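Local coordinates for protein telomere length regulator taz1 (PDB 4ZMK) that binds double-stranded telomeric DNA and regulates telomere length, pairing with a second copy of itself through its helical dimerization domain, at the interface of chains A and B. Residues are numbered along the deposited sequence; one frame, centred on the assembly and turned at random. Chains: chain A/B, Telomere length regulator taz1.

The interface of chains A and B. Residues chain A 38, 41-42, 47, 50-51; chain B 38, 41-42, 47, 50-51.
The carbonyl O of B:Leu38, near the end of helix 20-40, is held across the dimer by a water, water 2, which lies 3.0 Å from it. Water 2 sits in the guanidinium plane of A:Arg51 and takes the N-H of its NE at 2.9 Å, bent to 157° at the hydrogen. A:Arg51 suits this place because its chain does two jobs: CG lies anti to the backbone N, CB packs on B:Leu38 CB at 3.8 Å, and a bend at chi3 (44°) turns the polar end toward the water. By the two-fold symmetry, B:Arg51, water 1 and A:Leu38 O repeat the bridge; in this patch no direct polar bond joins the chains.

The rest is apolar. Leucine suits the centre because its end is forked: with CG anti to the carbonyl carbon (chi1 -58°), A:Leu38 CD2 meets B:Leu38 CD2 tip to tip at 4.1 Å, while A:Leu38 CD1 rests on the helix backbone at B:Arg51 N (3.8 Å) and beside B:Ala50 CB, whose short methyl allows close approach. The two valine branches divide the work: A:Val47 CG1 crosses obliquely against B:Leu38 CD2, 3.9 Å away, and A:Val47 CG2 meets B:Val47 CG2 at 3.6 Å across the symmetry axis. The poorly ordered A:Asn42 and B:Asn42 flank this pair, A:Asn42 CB lying against B:Val47 CG2. Together, leucine and valine methyls close one end of the helical dimer, joining helices 20-40 and 44-70 of both chains in Taz1's dimerization domain.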
ATOM      1  N   LEU A  38      -4.959 -12.476   0.708  1.00 18.47           N
ATOM      2  CA  LEU A  38      -5.908 -12.569  -0.396  1.00 19.22           C
ATOM      3  C   LEU A  38      -5.609 -13.702  -1.374  1.00 23.70           C
ATOM      4  O   LEU A  38      -6.357 -13.916  -2.320  1.00 37.12           O
ATOM      5  CB  LEU A  38      -5.948 -11.243  -1.151  1.00 16.30           C
ATOM      6  CG  LEU A  38      -6.320 -10.084  -0.248  1.00 15.22           C
ATOM      7  CD1 LEU A  38      -6.251  -8.777  -1.011  1.00 14.18           C
ATOM      8  CD2 LEU A  38      -7.707 -10.332   0.320  1.00 16.09           C
ATOM      9  N   ASP A  41      -7.465 -17.659   0.597  1.00 60.81           N
ATOM     10  CA  ASP A  41      -8.890 -17.957   0.579  1.00 56.20           C
ATOM     11  C   ASP A  41      -9.718 -16.678   0.595  1.00 48.72           C
ATOM     12  O   ASP A  41      -9.179 -15.583   0.791  1.00 47.54           O
ATOM     13  CB  ASP A  41      -9.263 -18.825   1.776  1.00 57.27           C
ATOM     14  CG  ASP A  41      -9.002 -18.129   3.098  1.00 52.85           C
ATOM     15  OD1 ASP A  41      -9.936 -17.511   3.642  1.00 49.95           O
ATOM     16  OD2 ASP A  41      -7.858 -18.197   3.591  1.00 54.74           O
ATOM     17  N   ASN A  42     -11.026 -16.821   0.394  1.00 40.67           N
ATOM     18  CA  ASN A  42     -11.913 -15.666   0.381  1.00 38.16           C
ATOM     19  C   ASN A  42     -12.967 -15.732   1.474  1.00 39.38           C
ATOM     20  O   ASN A  42     -14.054 -15.174   1.328  1.00 43.58           O
ATOM     21  CB  ASN A  42     -12.586 -15.505  -0.989  1.00 43.04           C
ATOM     22  CG  ASN A  42     -12.465 -16.740  -1.851  1.00 51.97           C
ATOM     23  OD1 ASN A  42     -13.300 -17.644  -1.770  1.00 59.63           O
ATOM     24  ND2 ASN A  42     -11.430 -16.782  -2.694  1.00 43.93           N
ATOM     25  N   VAL A  47     -10.848 -11.886   4.582  1.00 20.44           N
ATOM     26  CA  VAL A  47     -11.031 -10.689   3.783  1.00 19.10           C
ATOM     27  C   VAL A  47     -11.091  -9.475   4.682  1.00 18.31           C
ATOM     28  O   VAL A  47     -10.580  -8.417   4.341  1.00 18.00           O
ATOM     29  CB  VAL A  47     -12.303 -10.768   2.927  1.00 20.39           C
ATOM     30  CG1 VAL A  47     -12.663  -9.400   2.359  1.00 19.04           C
ATOM     31  CG2 VAL A  47     -12.116 -11.780   1.811  1.00 20.80           C
ATOM     32  N   ALA A  50      -7.521  -8.519   5.890  1.00 15.64           N
ATOM     33  CA  ALA A  50      -6.825  -7.848   4.789  1.00 14.33           C
ATOM     34  C   ALA A  50      -7.303  -6.399   4.633  1.00 15.17           C
ATOM     35  O   ALA A  50      -6.503  -5.497   4.366  1.00 16.17           O
ATOM     36  CB  ALA A  50      -7.021  -8.623   3.481  1.00 14.59           C
ATOM     37  N   ARG A  51      -8.609  -6.189   4.803  1.00 14.23           N
ATOM     38  CA  ARG A  51      -9.181  -4.852   4.779  0.50 13.89           C
ATOM     39  C   ARG A  51      -8.672  -4.001   5.950  1.00 16.35           C
ATOM     40  O   ARG A  51      -8.420  -2.813   5.787  1.00 21.96           O
ATOM     41  CB  ARG A  51     -10.705  -4.929   4.801  0.50 15.00           C
ATOM     42  CG  ARG A  51     -11.385  -3.581   4.806  0.50 22.42           C
ATOM     43  CD  ARG A  51     -12.858  -3.711   5.165  0.50 31.79           C
ATOM     44  NE  ARG A  51     -13.070  -4.618   6.291  0.50 36.16           N
ATOM     45  CZ  ARG A  51     -12.814  -4.307   7.555  0.50 35.24           C
ATOM     46  NH1 ARG A  51     -12.335  -3.106   7.856  0.50 39.75           N
ATOM     47  NH2 ARG A  51     -13.033  -5.193   8.517  0.50 28.86           N
TER
ATOM     48  N   LEU B  38     -12.589  -4.665  -0.708  1.00 18.47           N
ATOM     49  CA  LEU B  38     -12.704  -5.611   0.396  1.00 19.22           C
ATOM     50  C   LEU B  38     -13.830  -5.286   1.375  1.00 23.70           C
ATOM     51  O   LEU B  38     -14.061  -6.028   2.320  1.00 37.12           O
ATOM     52  CB  LEU B  38     -11.380  -5.682   1.152  1.00 16.30           C
ATOM     53  CG  LEU B  38     -10.229  -6.082   0.248  1.00 15.22           C
ATOM     54  CD1 LEU B  38      -8.921  -6.044   1.012  1.00 14.18           C
ATOM     55  CD2 LEU B  38     -10.510  -7.462  -0.320  1.00 16.09           C
ATOM     56  N   ASP B  41     -17.830  -7.048  -0.597  1.00 60.81           N
ATOM     57  CA  ASP B  41     -18.161  -8.466  -0.578  1.00 56.20           C
ATOM     58  C   ASP B  41     -16.902  -9.324  -0.595  1.00 48.72           C
ATOM     59  O   ASP B  41     -15.794  -8.811  -0.791  1.00 47.54           O
ATOM     60  CB  ASP B  41     -19.038  -8.818  -1.775  1.00 57.27           C
ATOM     61  CG  ASP B  41     -18.336  -8.574  -3.097  1.00 52.85           C
ATOM     62  OD1 ASP B  41     -17.740  -9.522  -3.641  1.00 49.95           O
ATOM     63  OD2 ASP B  41     -18.376  -7.429  -3.590  1.00 54.74           O
ATOM     64  N   ASN B  42     -17.075 -10.628  -0.393  1.00 40.67           N
ATOM     65  CA  ASN B  42     -15.942 -11.542  -0.381  1.00 38.16           C
ATOM     66  C   ASN B  42     -16.032 -12.594  -1.473  1.00 39.38           C
ATOM     67  O   ASN B  42     -15.500 -13.694  -1.327  1.00 43.58           O
ATOM     68  CB  ASN B  42     -15.796 -12.218   0.989  1.00 43.04           C
ATOM     69  CG  ASN B  42     -17.027 -12.069   1.851  1.00 51.97           C
ATOM     70  OD1 ASN B  42     -17.951 -12.882   1.771  1.00 59.63           O
ATOM     71  ND2 ASN B  42     -17.046 -11.033   2.695  1.00 43.93           N
ATOM     72  N   VAL B  47     -12.137 -10.567  -4.582  1.00 20.44           N
ATOM     73  CA  VAL B  47     -10.945 -10.777  -3.783  1.00 19.10           C
ATOM     74  C   VAL B  47      -9.733 -10.866  -4.681  1.00 18.31           C
ATOM     75  O   VAL B  47      -8.663 -10.379  -4.341  1.00 18.00           O
ATOM     76  CB  VAL B  47     -11.054 -12.047  -2.927  1.00 20.39           C
ATOM     77  CG1 VAL B  47      -9.694 -12.439  -2.358  1.00 19.04           C
ATOM     78  CG2 VAL B  47     -12.061 -11.836  -1.811  1.00 20.80           C
ATOM     79  N   ALA B  50      -8.693  -7.319  -5.889  1.00 15.64           N
ATOM     80  CA  ALA B  50      -8.006  -6.639  -4.788  1.00 14.33           C
ATOM     81  C   ALA B  50      -6.569  -7.151  -4.633  1.00 15.17           C
ATOM     82  O   ALA B  50      -5.649  -6.372  -4.366  1.00 16.17           O
ATOM     83  CB  ALA B  50      -8.785  -6.816  -3.481  1.00 14.59           C
ATOM     84  N   ARG B  51      -6.390  -8.461  -4.803  1.00 14.23           N
ATOM     85  CA  ARG B  51      -5.066  -9.064  -4.779  0.50 13.89           C
ATOM     86  C   ARG B  51      -4.204  -8.576  -5.950  1.00 16.35           C
ATOM     87  O   ARG B  51      -3.010  -8.351  -5.787  1.00 21.96           O
ATOM     88  CB  ARG B  51      -5.179 -10.586  -4.801  0.50 15.00           C
ATOM     89  CG  ARG B  51      -3.847 -11.298  -4.806  0.50 22.42           C
ATOM     90  CD  ARG B  51      -4.012 -12.767  -5.164  0.50 31.79           C
ATOM     91  NE  ARG B  51      -4.924 -12.958  -6.291  0.50 36.16           N
ATOM     92  CZ  ARG B  51      -4.606 -12.710  -7.555  0.50 35.24           C
ATOM     93  NH1 ARG B  51      -3.395 -12.259  -7.856  0.50 39.75           N
ATOM     94  NH2 ARG B  51      -5.498 -12.908  -8.517  0.50 28.86           N
TER
HETATM   95  O   HOH W   1      -7.262 -14.333  -5.165  1.00 37.55           O
HETATM   96  O   HOH W   2     -14.500  -6.923   5.166  1.00 37.55           O